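Lombricine kinase (Urechis caupo, PDB 3JPZ) catalyses the reversible transfer of a phosphoryl group between ATP and lombricine, as a member of the ATP:guanido phosphotransferase (phosphagen kinase) family. Local coordinates at residues 351-354 / 359-362; 296-301 / 345-350; 45-50 / 70-75; 60-65 / 190-195; 96-101 / 242-247. All blocks are in the same frame, centred on the assembly; numbering follows the deposited sequence.

Contact 1 (351-354 / 359-362); sequences EQAL and SIDD
Ala-353 and Ile-360 face each other with their CA atoms 6.4 Å apart, where the chain leaves the last turn of helix 333-355 and folds back on it as an irregular segment. The fold-back carries an ST turn: the backbone N of Asp-361 donates to Ser-359 OG over 3.3 Å, at an angle of 160°. Serine suits this place because its short hydroxyl can reach forward to the backbone N-H two residues on.

Between the two segments the contact is wholly apolar. Ile-360 enters it with one branch, the methyl CG2. Its CG1 lies between the backbone N and the carbonyl carbon (chi1 62°), a choice that sends CG2 to the helix and turns the longer arm across the helix axis towards Ile-298. Ala-353 meets this methyl with its own CB; a side chain of one carbon allows the returning chain to come close to the helix. Leu-354 supplies the other wall, its side chain crossing that of Ile-360 obliquely, and its branched end brings two carbons to the same methyl although its CB is not aimed there. Ile-360 also packs on His-292, which helps lay the tail after the helix against the catalytic domain, while Leu-354 touches Gln-288. Ile-360 CG2 sits 3.6 Å from Leu-354 CG and 3.7 Å from Leu-354 CD2.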
# COMPACT_ATOMS: atom_id res chain seq x y z
N GLU A 351 -21.16 -8.88 38.92
CA GLU A 351 -21.30 -10.26 38.50
C GLU A 351 -21.75 -11.10 39.70
O GLU A 351 -22.71 -11.86 39.61
CB GLU A 351 -19.99 -10.80 37.93
CG GLU A 351 -20.07 -12.21 37.38
CD GLU A 351 -21.13 -12.38 36.30
OE1 GLU A 351 -21.28 -11.48 35.44
OE2 GLU A 351 -21.79 -13.43 36.31
N GLN A 352 -21.06 -10.93 40.82
CA GLN A 352 -21.33 -11.73 42.01
C GLN A 352 -22.72 -11.42 42.54
O GLN A 352 -23.46 -12.33 42.93
CB GLN A 352 -20.27 -11.49 43.08
CG GLN A 352 -18.89 -11.95 42.64
CD GLN A 352 -17.76 -11.49 43.54
OE1 GLN A 352 -17.76 -10.38 44.08
NE2 GLN A 352 -16.77 -12.35 43.68
N ALA A 353 -23.07 -10.14 42.55
CA ALA A 353 -24.40 -9.71 42.94
C ALA A 353 -25.48 -10.45 42.16
O ALA A 353 -26.45 -10.92 42.75
CB ALA A 353 -24.55 -8.22 42.73
N LEU A 354 -25.30 -10.54 40.85
CA LEU A 354 -26.26 -11.20 39.97
C LEU A 354 -26.24 -12.71 40.16
O LEU A 354 -27.27 -13.37 40.04
CB LEU A 354 -25.94 -10.88 38.50
CG LEU A 354 -26.06 -9.42 38.09
CD1 LEU A 354 -25.42 -9.18 36.73
CD2 LEU A 354 -27.52 -8.98 38.09
N SER A 359 -30.17 -7.34 42.74
CA SER A 359 -30.19 -6.21 41.82
C SER A 359 -28.86 -5.48 41.90
O SER A 359 -28.31 -5.30 42.98
CB SER A 359 -31.33 -5.25 42.19
OG SER A 359 -31.37 -4.14 41.31
N ILE A 360 -28.32 -5.09 40.75
CA ILE A 360 -27.08 -4.32 40.72
C ILE A 360 -27.37 -2.84 40.52
O ILE A 360 -26.48 -2.06 40.19
CB ILE A 360 -26.14 -4.76 39.58
CG1 ILE A 360 -26.81 -4.54 38.22
CG2 ILE A 360 -25.74 -6.21 39.75
CD1 ILE A 360 -25.82 -4.44 37.07
N ASP A 361 -28.63 -2.45 40.70
CA ASP A 361 -29.03 -1.07 40.50
C ASP A 361 -28.21 -0.11 41.36
O ASP A 361 -27.95 1.02 40.96
CB ASP A 361 -30.52 -0.91 40.79
CG ASP A 361 -31.39 -1.64 39.77
OD1 ASP A 361 -30.83 -2.14 38.77
OD2 ASP A 361 -32.62 -1.70 39.98
N ASP A 362 -27.80 -0.55 42.55
CA ASP A 362 -27.04 0.32 43.45
C ASP A 362 -25.54 0.24 43.19
O ASP A 362 -24.76 1.00 43.78
CB ASP A 362 -27.36 -0.00 44.91
CG ASP A 362 -26.78 -1.33 45.36
OD1 ASP A 362 -26.70 -2.27 44.53
OD2 ASP A 362 -26.41 -1.44 46.55

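Contact 2 (296-301 / 345-350); sequences EDIVVA and KKLIDM
Ile-298 is the hub of this buried contact and meets both Leu-347 and Met-350 of the neighbouring helix. Its CB points at that helix, and with CG1 anti to the carbonyl carbon (chi1 -73°) the methyl CG2 is shared by both partners, while CD1 goes to Met-350 alone of these two. CG2 rests against Leu-347 CD2 at 3.8 Å, while CD1, at the end of the longer arm, reaches Met-350 SD, also at 3.8 Å. A beta-branched residue suits the place, since it offers two carbon surfaces from one rigid stem.

Met-350 comes from the other side with its chain extended beyond CG, so that it and Ile-298 approach tip to tip. The sulfur touches both methyls of the isoleucine, and CE lies 4.0 Å from Ile-298 CG2; an unbranched, polarisable thioether can follow the isoleucine's surface closely. Leu-347 instead runs antiparallel beside Ile-298, only its CD2 methyl making the touch, and the same methyl lies at a looser 4.5 Å from Val-299 CG2. Leu-289 packs on Leu-347 and Met-350, and Leu-304 of strand 304-307 on Leu-347 and Val-299, continuing the apolar layer.

The axes of the two helical segments run nearly antiparallel, at 155° and 11.2 Å apart: a wide helix pair bridged by large apolar side chains, part of the hydrophobic core of the phosphagen kinase catalytic domain, where helices pack beside its antiparallel sheet.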
# COMPACT_ATOMS: atom_id res chain seq x y z
N GLU A 296 -23.49 -2.55 28.56
CA GLU A 296 -22.75 -1.63 27.71
C GLU A 296 -22.58 -0.29 28.39
O GLU A 296 -21.52 0.34 28.34
CB GLU A 296 -23.49 -1.43 26.40
CG GLU A 296 -22.58 -1.28 25.22
CD GLU A 296 -21.76 -2.52 25.02
OE1 GLU A 296 -22.35 -3.62 24.97
OE2 GLU A 296 -20.52 -2.39 24.94
N ASP A 297 -23.67 0.16 29.00
CA ASP A 297 -23.67 1.41 29.74
C ASP A 297 -22.55 1.37 30.77
O ASP A 297 -21.80 2.33 30.92
CB ASP A 297 -25.00 1.61 30.48
CG ASP A 297 -26.22 1.13 29.70
OD1 ASP A 297 -26.16 0.07 29.02
OD2 ASP A 297 -27.27 1.80 29.78
N ILE A 298 -22.44 0.24 31.47
CA ILE A 298 -21.54 0.10 32.61
C ILE A 298 -20.09 0.20 32.17
O ILE A 298 -19.28 0.90 32.78
CB ILE A 298 -21.78 -1.24 33.31
CG1 ILE A 298 -23.10 -1.18 34.09
CG2 ILE A 298 -20.62 -1.58 34.23
CD1 ILE A 298 -23.78 -2.52 34.28
N VAL A 299 -19.76 -0.51 31.10
CA VAL A 299 -18.41 -0.51 30.59
C VAL A 299 -17.98 0.88 30.12
O VAL A 299 -16.87 1.32 30.41
CB VAL A 299 -18.27 -1.49 29.43
CG1 VAL A 299 -16.96 -1.29 28.72
CG2 VAL A 299 -18.39 -2.92 29.95
N VAL A 300 -18.86 1.57 29.41
CA VAL A 300 -18.57 2.93 28.96
C VAL A 300 -18.40 3.83 30.18
O VAL A 300 -17.43 4.57 30.29
CB VAL A 300 -19.67 3.50 28.05
CG1 VAL A 300 -19.53 5.02 27.91
CG2 VAL A 300 -19.63 2.85 26.69
N ALA A 301 -19.35 3.74 31.09
CA ALA A 301 -19.32 4.55 32.30
C ALA A 301 -18.01 4.34 33.06
O ALA A 301 -17.53 5.23 33.74
CB ALA A 301 -20.51 4.23 33.18
N LYS A 345 -12.90 -4.61 39.09
CA LYS A 345 -13.40 -4.98 40.40
C LYS A 345 -14.91 -4.72 40.49
O LYS A 345 -15.65 -5.52 41.04
CB LYS A 345 -12.64 -4.21 41.48
CG LYS A 345 -13.14 -4.44 42.90
CD LYS A 345 -13.13 -5.90 43.28
CE LYS A 345 -13.32 -6.10 44.78
NZ LYS A 345 -14.56 -5.45 45.27
N LYS A 346 -15.36 -3.60 39.94
CA LYS A 346 -16.78 -3.27 39.94
C LYS A 346 -17.58 -4.25 39.09
O LYS A 346 -18.66 -4.69 39.48
CB LYS A 346 -17.03 -1.83 39.45
CG LYS A 346 -16.33 -0.77 40.30
CD LYS A 346 -16.68 0.65 39.86
CE LYS A 346 -15.63 1.65 40.36
NZ LYS A 346 -15.74 3.00 39.74
N LEU A 347 -17.04 -4.58 37.92
CA LEU A 347 -17.66 -5.55 37.04
C LEU A 347 -17.89 -6.85 37.80
O LEU A 347 -18.97 -7.43 37.75
CB LEU A 347 -16.79 -5.79 35.81
CG LEU A 347 -16.69 -4.59 34.86
CD1 LEU A 347 -15.53 -4.74 33.88
CD2 LEU A 347 -18.00 -4.37 34.14
N ILE A 348 -16.86 -7.28 38.51
CA ILE A 348 -16.93 -8.50 39.32
C ILE A 348 -17.95 -8.37 40.46
O ILE A 348 -18.70 -9.30 40.71
CB ILE A 348 -15.55 -8.86 39.90
CG1 ILE A 348 -14.60 -9.30 38.78
CG2 ILE A 348 -15.68 -9.97 40.94
CD1 ILE A 348 -13.14 -9.29 39.19
N ASP A 349 -17.96 -7.22 41.14
CA ASP A 349 -18.94 -6.97 42.19
C ASP A 349 -20.36 -7.17 41.65
O ASP A 349 -21.22 -7.74 42.30
CB ASP A 349 -18.81 -5.54 42.74
CG ASP A 349 -17.54 -5.33 43.55
OD1 ASP A 349 -16.86 -6.33 43.87
OD2 ASP A 349 -17.23 -4.17 43.86
N MET A 350 -20.60 -6.69 40.44
CA MET A 350 -21.92 -6.78 39.84
C MET A 350 -22.19 -8.22 39.43
O MET A 350 -23.31 -8.71 39.56
CB MET A 350 -22.04 -5.88 38.62
CG MET A 350 -21.88 -4.41 38.92
SD MET A 350 -21.80 -3.46 37.39
CE MET A 350 -21.89 -1.80 38.02

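Contact 3 (45-50 / 70-75); sequences DKVIQP and EVFKEL
Val-47 and Ile-48 of helix 44-53 pack against Phe-72 and Leu-75, in the small, mainly helical N-terminal domain of the phosphagen kinase fold. The second segment spans the junction of helix 68-71 and helix 73-83. Val-71, in the last turn of the first of these, takes part indirectly: its CG1 lies 3.7 Å above the plane of the Phe-72 ring, over its centre, and so covers one face of that ring.

Phe-72 breaks the helical run and also occupies the N-cap position of helix 73-83. Its CB points to helix 44-53, and with CG anti to the carbonyl carbon (chi1 -48°) the ring extends to Val-47. The two side chains meet at a slant, Val-47 CG1 standing 4.2 Å from Phe-72 CD2. A broad ring suits the bend, since it can span the gap between segments whose backbones stay well apart.

Lys-73 and Glu-74 turn to other partners: Lys-73 forms a salt bridge with Asp-77, and Glu-74 one with Arg-32. Leu-75 then brings the helix back to the contact. Its CG is anti to the backbone N (chi1 180°), which carries the branched end out to both aliphatic residues. Val-47 CG2 is a loose neighbour of Leu-75 CD2 at 4.5 Å. Ile-48, which also packs on Arg-135 of the second subunit and thus joins this core to the dimer interface, lies roughly perpendicular to Leu-75. Their methyls meet tightly, with Ile-48 CG2 only 3.4 Å from Leu-75 CD2.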
# COMPACT_ATOMS: atom_id res chain seq x y z
N ASP A 45 1.86 16.33 3.39
CA ASP A 45 1.25 15.33 2.54
C ASP A 45 1.45 13.93 3.09
O ASP A 45 0.53 13.13 3.09
CB ASP A 45 1.79 15.42 1.12
CG ASP A 45 0.95 16.32 0.25
OD1 ASP A 45 0.01 16.94 0.80
OD2 ASP A 45 1.22 16.41 -0.96
N LYS A 46 2.67 13.64 3.54
CA LYS A 46 2.98 12.36 4.18
C LYS A 46 2.10 12.09 5.41
O LYS A 46 1.55 11.00 5.56
CB LYS A 46 4.44 12.32 4.61
CG LYS A 46 4.81 11.04 5.33
CD LYS A 46 4.78 9.86 4.38
CE LYS A 46 4.84 8.55 5.12
NZ LYS A 46 4.90 7.40 4.17
N VAL A 47 1.99 13.06 6.31
CA VAL A 47 1.31 12.78 7.56
C VAL A 47 -0.20 12.70 7.38
O VAL A 47 -0.90 12.11 8.20
CB VAL A 47 1.65 13.81 8.66
CG1 VAL A 47 3.16 13.88 8.84
CG2 VAL A 47 1.06 15.18 8.33
N ILE A 48 -0.71 13.27 6.29
CA ILE A 48 -2.16 13.25 6.06
C ILE A 48 -2.59 12.24 5.01
O ILE A 48 -3.78 12.07 4.76
CB ILE A 48 -2.70 14.63 5.66
CG1 ILE A 48 -2.20 15.02 4.27
CG2 ILE A 48 -2.32 15.67 6.69
CD1 ILE A 48 -2.98 16.13 3.64
N GLN A 49 -1.63 11.56 4.38
CA GLN A 49 -1.96 10.62 3.31
C GLN A 49 -3.10 9.67 3.66
O GLN A 49 -4.05 9.53 2.89
CB GLN A 49 -0.74 9.81 2.88
CG GLN A 49 -1.02 8.92 1.68
CD GLN A 49 -1.41 9.71 0.45
OE1 GLN A 49 -0.63 10.50 -0.06
NE2 GLN A 49 -2.63 9.49 -0.05
N PRO A 50 -3.01 8.99 4.82
CA PRO A 50 -4.05 8.03 5.20
C PRO A 50 -5.45 8.66 5.20
O PRO A 50 -6.43 8.00 4.84
CB PRO A 50 -3.67 7.64 6.62
CG PRO A 50 -2.20 7.89 6.70
CD PRO A 50 -1.94 9.07 5.82
N GLU A 70 5.77 18.82 15.88
CA GLU A 70 6.02 20.24 16.00
C GLU A 70 5.92 20.97 14.64
O GLU A 70 5.28 22.00 14.56
CB GLU A 70 7.37 20.51 16.68
CG GLU A 70 8.53 19.75 16.10
CD GLU A 70 9.86 20.37 16.48
OE1 GLU A 70 10.02 20.79 17.65
OE2 GLU A 70 10.76 20.43 15.61
N VAL A 71 6.52 20.42 13.59
CA VAL A 71 6.49 21.07 12.29
C VAL A 71 5.06 21.20 11.77
O VAL A 71 4.69 22.22 11.18
CB VAL A 71 7.37 20.33 11.26
CG1 VAL A 71 7.11 20.86 9.85
CG2 VAL A 71 8.83 20.48 11.62
N PHE A 72 4.26 20.17 11.99
CA PHE A 72 2.84 20.21 11.66
C PHE A 72 2.03 20.24 12.94
O PHE A 72 0.96 19.65 13.04
CB PHE A 72 2.49 19.00 10.80
CG PHE A 72 3.45 18.81 9.67
CD1 PHE A 72 3.48 19.71 8.62
CD2 PHE A 72 4.37 17.77 9.68
CE1 PHE A 72 4.38 19.56 7.59
CE2 PHE A 72 5.26 17.61 8.65
CZ PHE A 72 5.27 18.50 7.60
N LYS A 73 2.57 20.97 13.92
CA LYS A 73 1.97 21.08 15.24
C LYS A 73 0.49 21.42 15.21
O LYS A 73 -0.30 20.84 15.95
CB LYS A 73 2.72 22.13 16.07
CG LYS A 73 2.27 22.21 17.51
CD LYS A 73 3.23 23.04 18.34
CE LYS A 73 3.26 22.57 19.78
NZ LYS A 73 1.90 22.32 20.31
N GLU A 74 0.11 22.37 14.37
CA GLU A 74 -1.26 22.88 14.41
C GLU A 74 -2.24 21.84 13.88
O GLU A 74 -3.43 21.88 14.21
CB GLU A 74 -1.37 24.17 13.61
CG GLU A 74 -1.69 24.00 12.14
CD GLU A 74 -1.98 25.32 11.47
OE1 GLU A 74 -2.92 26.01 11.92
OE2 GLU A 74 -1.27 25.67 10.52
N LEU A 75 -1.75 20.91 13.07
CA LEU A 75 -2.59 19.85 12.54
C LEU A 75 -2.70 18.71 13.54
O LEU A 75 -3.79 18.19 13.80
CB LEU A 75 -2.05 19.34 11.20
CG LEU A 75 -2.85 18.21 10.55
CD1 LEU A 75 -4.35 18.50 10.54
CD2 LEU A 75 -2.34 17.96 9.14

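Contact 4 (60-65 / 190-195). With NO3 (nitrate ion), chain C.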
# COMPACT_ATOMS: atom_id res chain seq x y z
N GLY A 60 -6.66 9.47 10.34
CA GLY A 60 -6.05 9.77 9.06
C GLY A 60 -4.74 10.52 9.15
O GLY A 60 -4.14 10.87 8.14
N LEU A 61 -4.30 10.79 10.38
CA LEU A 61 -3.07 11.54 10.60
C LEU A 61 -2.01 10.63 11.20
O LEU A 61 -2.28 9.89 12.13
CB LEU A 61 -3.32 12.72 11.53
CG LEU A 61 -2.11 13.59 11.83
CD1 LEU A 61 -1.63 14.27 10.56
CD2 LEU A 61 -2.42 14.62 12.91
N ILE A 62 -0.79 10.71 10.67
CA ILE A 62 0.28 9.88 11.20
C ILE A 62 1.63 10.60 11.08
O ILE A 62 1.91 11.27 10.09
CB ILE A 62 0.33 8.52 10.48
CG1 ILE A 62 1.36 7.61 11.16
CG2 ILE A 62 0.64 8.72 9.01
CD1 ILE A 62 1.16 6.14 10.86
N ALA A 63 2.44 10.49 12.12
CA ALA A 63 3.74 11.14 12.12
C ALA A 63 4.72 10.30 11.33
O ALA A 63 4.79 9.09 11.49
CB ALA A 63 4.24 11.32 13.56
N GLY A 64 5.46 10.96 10.45
CA GLY A 64 6.58 10.31 9.80
C GLY A 64 7.76 10.24 10.75
O GLY A 64 8.63 9.39 10.62
N ASP A 65 7.78 11.15 11.72
CA ASP A 65 8.87 11.22 12.68
C ASP A 65 8.48 12.08 13.88
O ASP A 65 7.41 12.67 13.92
CB ASP A 65 10.15 11.75 12.01
CG ASP A 65 10.05 13.22 11.58
OD1 ASP A 65 8.99 13.85 11.74
OD2 ASP A 65 11.07 13.75 11.07
N VAL A 190 -0.98 0.39 5.89
CA VAL A 190 -0.71 0.22 4.47
C VAL A 190 -0.54 1.58 3.81
O VAL A 190 0.51 1.89 3.23
CB VAL A 190 -1.84 -0.56 3.78
CG1 VAL A 190 -1.71 -0.47 2.27
CG2 VAL A 190 -1.83 -2.02 4.22
N ASN A 191 -1.57 2.40 3.90
CA ASN A 191 -1.59 3.68 3.23
C ASN A 191 -0.50 4.65 3.73
O ASN A 191 -0.14 5.59 3.03
CB ASN A 191 -2.98 4.30 3.36
CG ASN A 191 -4.07 3.48 2.67
OD1 ASN A 191 -3.82 2.82 1.66
ND2 ASN A 191 -5.27 3.52 3.20
N SER A 192 0.02 4.42 4.93
CA SER A 192 1.11 5.25 5.46
C SER A 192 2.48 4.73 5.03
O SER A 192 3.51 5.22 5.48
CB SER A 192 1.04 5.34 6.99
OG SER A 192 1.23 4.07 7.59
N ALA A 193 2.48 3.74 4.15
CA ALA A 193 3.70 3.04 3.75
C ALA A 193 4.45 2.56 4.98
O ALA A 193 5.67 2.55 4.99
CB ALA A 193 4.58 3.96 2.91
N SER A 194 3.72 2.16 6.01
CA SER A 194 4.36 1.68 7.22
C SER A 194 4.69 0.19 7.15
O SER A 194 5.27 -0.35 8.08
CB SER A 194 3.48 1.97 8.44
OG SER A 194 3.54 3.35 8.77
N VAL A 195 4.34 -0.46 6.05
CA VAL A 195 4.65 -1.88 5.87
C VAL A 195 5.72 -2.14 4.78
O VAL A 195 5.81 -3.24 4.24
CB VAL A 195 3.36 -2.71 5.57
CG1 VAL A 195 2.39 -2.62 6.74
CG2 VAL A 195 2.68 -2.26 4.30
N NO3 C . -8.21 2.79 1.59
O1 NO3 C . -6.95 2.70 1.00
O2 NO3 C . -8.29 3.32 2.87
O3 NO3 C . -9.36 2.37 0.91
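Ile-62 reaches across to Ser-192 with both of its branches. From CB, which points at the turn 190-195, the methyl CG2 goes directly to Ser-192 CB, 4.0 Å away. The other arm starts at CG1, set anti to the backbone N (chi1 -173°), and this torsion carries the terminal methyl CD1 out over the serine. There CD1 lies 3.9 Å from Ser-192 OG, with Ser-192 CB and Ser-194 OG close by. Isoleucine suits the site by straddling a small residue, with Pro-131 and Pro-50 packing on it as well.

The turn that receives it is a Schellman motif ending helix 187-191: Ala-193, with positive phi, is the C-prime residue, its N bonds to Val-190 O, and Ser-194 N bonds to Met-189 O. The contact thereby joins the N-terminal domain to the catalytic domain. Although they lie beside a methyl, the serine hydroxyls have polar partners. Ser-194 OG donates to Ser-192 OG over 2.7 Å, and Ser-192 OG is in turn hydrogen-bonded to Leu-188 O in the preceding turn. At the helix end, Asn-191 ND2 is hydrogen-bonded to a nitrate ion, probably from the crystallisation liquor, through O1 at 2.9 Å and more weakly through O2.

Contact 5 (96-101 / 242-247)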
# COMPACT_ATOMS: atom_id res chain seq x y z
N PRO A 96 5.41 10.27 33.40
CA PRO A 96 5.19 8.82 33.41
C PRO A 96 5.21 8.26 34.83
O PRO A 96 6.05 8.67 35.63
CB PRO A 96 6.38 8.27 32.61
CG PRO A 96 6.93 9.43 31.86
CD PRO A 96 6.64 10.64 32.69
N ASP A 97 4.30 7.35 35.12
CA ASP A 97 4.26 6.67 36.41
C ASP A 97 4.18 5.16 36.21
O ASP A 97 3.11 4.60 35.98
CB ASP A 97 3.07 7.15 37.23
CG ASP A 97 3.11 6.65 38.66
OD1 ASP A 97 4.05 5.91 39.00
OD2 ASP A 97 2.21 7.00 39.44
N LEU A 98 5.34 4.50 36.28
CA LEU A 98 5.42 3.05 36.16
C LEU A 98 5.61 2.40 37.52
O LEU A 98 6.26 1.36 37.63
CB LEU A 98 6.59 2.67 35.25
CG LEU A 98 6.58 3.33 33.88
CD1 LEU A 98 7.85 2.98 33.06
CD2 LEU A 98 5.32 2.91 33.13
N ASP A 99 5.06 3.01 38.57
CA ASP A 99 5.31 2.55 39.92
C ASP A 99 4.19 1.63 40.40
O ASP A 99 3.19 2.07 40.96
CB ASP A 99 5.48 3.73 40.88
CG ASP A 99 5.98 3.30 42.24
OD1 ASP A 99 6.04 2.08 42.49
OD2 ASP A 99 6.30 4.19 43.06
N ALA A 100 4.40 0.33 40.16
CA ALA A 100 3.44 -0.70 40.52
C ALA A 100 3.10 -0.69 42.01
O ALA A 100 1.96 -0.93 42.38
CB ALA A 100 3.98 -2.06 40.12
N SER A 101 4.09 -0.42 42.86
CA SER A 101 3.86 -0.39 44.30
C SER A 101 2.78 0.61 44.70
O SER A 101 2.18 0.50 45.77
CB SER A 101 5.16 -0.09 45.06
OG SER A 101 5.49 1.29 45.01
N ARG A 242 9.48 -2.31 35.10
CA ARG A 242 10.83 -2.79 35.32
C ARG A 242 11.52 -3.04 33.98
O ARG A 242 12.66 -2.65 33.77
CB ARG A 242 10.81 -4.06 36.16
CG ARG A 242 12.18 -4.70 36.35
CD ARG A 242 12.20 -5.58 37.60
NE ARG A 242 11.12 -6.57 37.59
CZ ARG A 242 11.14 -7.69 36.88
NH1 ARG A 242 12.18 -7.96 36.11
NH2 ARG A 242 10.12 -8.53 36.94
N GLY A 243 10.79 -3.68 33.07
CA GLY A 243 11.32 -3.98 31.75
C GLY A 243 11.56 -2.73 30.92
O GLY A 243 12.58 -2.60 30.26
N LEU A 244 10.62 -1.80 30.97
CA LEU A 244 10.72 -0.61 30.14
C LEU A 244 11.95 0.18 30.56
O LEU A 244 12.77 0.55 29.72
CB LEU A 244 9.47 0.24 30.27
CG LEU A 244 8.30 -0.17 29.37
CD1 LEU A 244 7.01 0.47 29.83
CD2 LEU A 244 8.59 0.17 27.91
N ASN A 245 12.08 0.42 31.86
CA ASN A 245 13.20 1.19 32.41
C ASN A 245 14.53 0.50 32.14
O ASN A 245 15.54 1.15 31.90
CB ASN A 245 13.01 1.40 33.91
CG ASN A 245 11.92 2.43 34.24
OD1 ASN A 245 11.54 3.24 33.40
ND2 ASN A 245 11.43 2.39 35.47
N ALA A 246 14.52 -0.83 32.20
CA ALA A 246 15.73 -1.61 32.04
C ALA A 246 16.22 -1.57 30.60
O ALA A 246 17.41 -1.45 30.33
CB ALA A 246 15.48 -3.05 32.48
N ILE A 247 15.27 -1.66 29.67
CA ILE A 247 15.57 -1.59 28.26
C ILE A 247 16.16 -0.23 27.93
O ILE A 247 17.10 -0.12 27.15
CB ILE A 247 14.28 -1.79 27.44
CG1 ILE A 247 13.81 -3.24 27.53
CG2 ILE A 247 14.50 -1.40 25.98
CD1 ILE A 247 12.40 -3.45 27.00
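Leu-98 projects from the loop 96-101 onto helix 233-252 and meets Leu-244 and Asn-245 with a single methyl, CD1. The two leucines cross at about a right angle, so they touch at their ends and do not lie alongside: Leu-98 CD1 is 4.2 Å from Leu-244 CD1. Towards Asn-245 the relation changes. Here the two side chains lie alongside, pointing opposite ways, and the same CD1 lies 3.7 Å from Asn-245 OD1, a van der Waals approach of a methyl to an amide oxygen.

The first torsion of Leu-98 explains the meeting. It has CG anti to the carbonyl carbon (chi1 -55°), which takes its fork to the helix, where Phe-240 also receives it. Leucine suits this position because a forked aliphatic end can lie across the side chains of a helix from a loop. Leu-244, the buried partner, also packs on Thr-120 and Arg-122 of strand 113-122, whereas Asn-245 stands at the solvent-exposed border, a natural place for an amide.

Polar bonds hold the loop in shape around and just after Leu-98. Asp-97 OD1 accepts from the backbone N of Asp-99 at 3.1 Å, closing an Asx turn; the donor comes from above the carboxylate, 38° out of its plane. Ser-101 OG in turn donates to Asp-99 OD1 at 2.7 Å. Asp-97 OD2 forms salt bridges with Arg-334 and Lys-102. An Asx turn thus presents one leucine to a helix that packs on the central antiparallel sheet of the phosphagen kinase catalytic domain.

From the N terminus, contact 3 comes first, closing the short loop from helix 44-53 to the junction at 70-75 within the N-terminal domain. Segment 60-65 leaves inside that loop and pairs with 190-195, so contact 4 crosses contact 3 and ties the N-terminal to the catalytic domain; the two touch through Val-47 O with Ile-62 N and Lys-46 NZ with Ser-192 O. Contact 5 starts within the long loop of contact 4 and ends beyond it, so these cross too; it ties the segment before strand 113-122 to helix 233-252. Contacts 2 and 1 follow in series: contact 2 joins helices 295-301 and 333-355, contact 1 turns the tail back on the latter, and Ile-360 touches Ile-298.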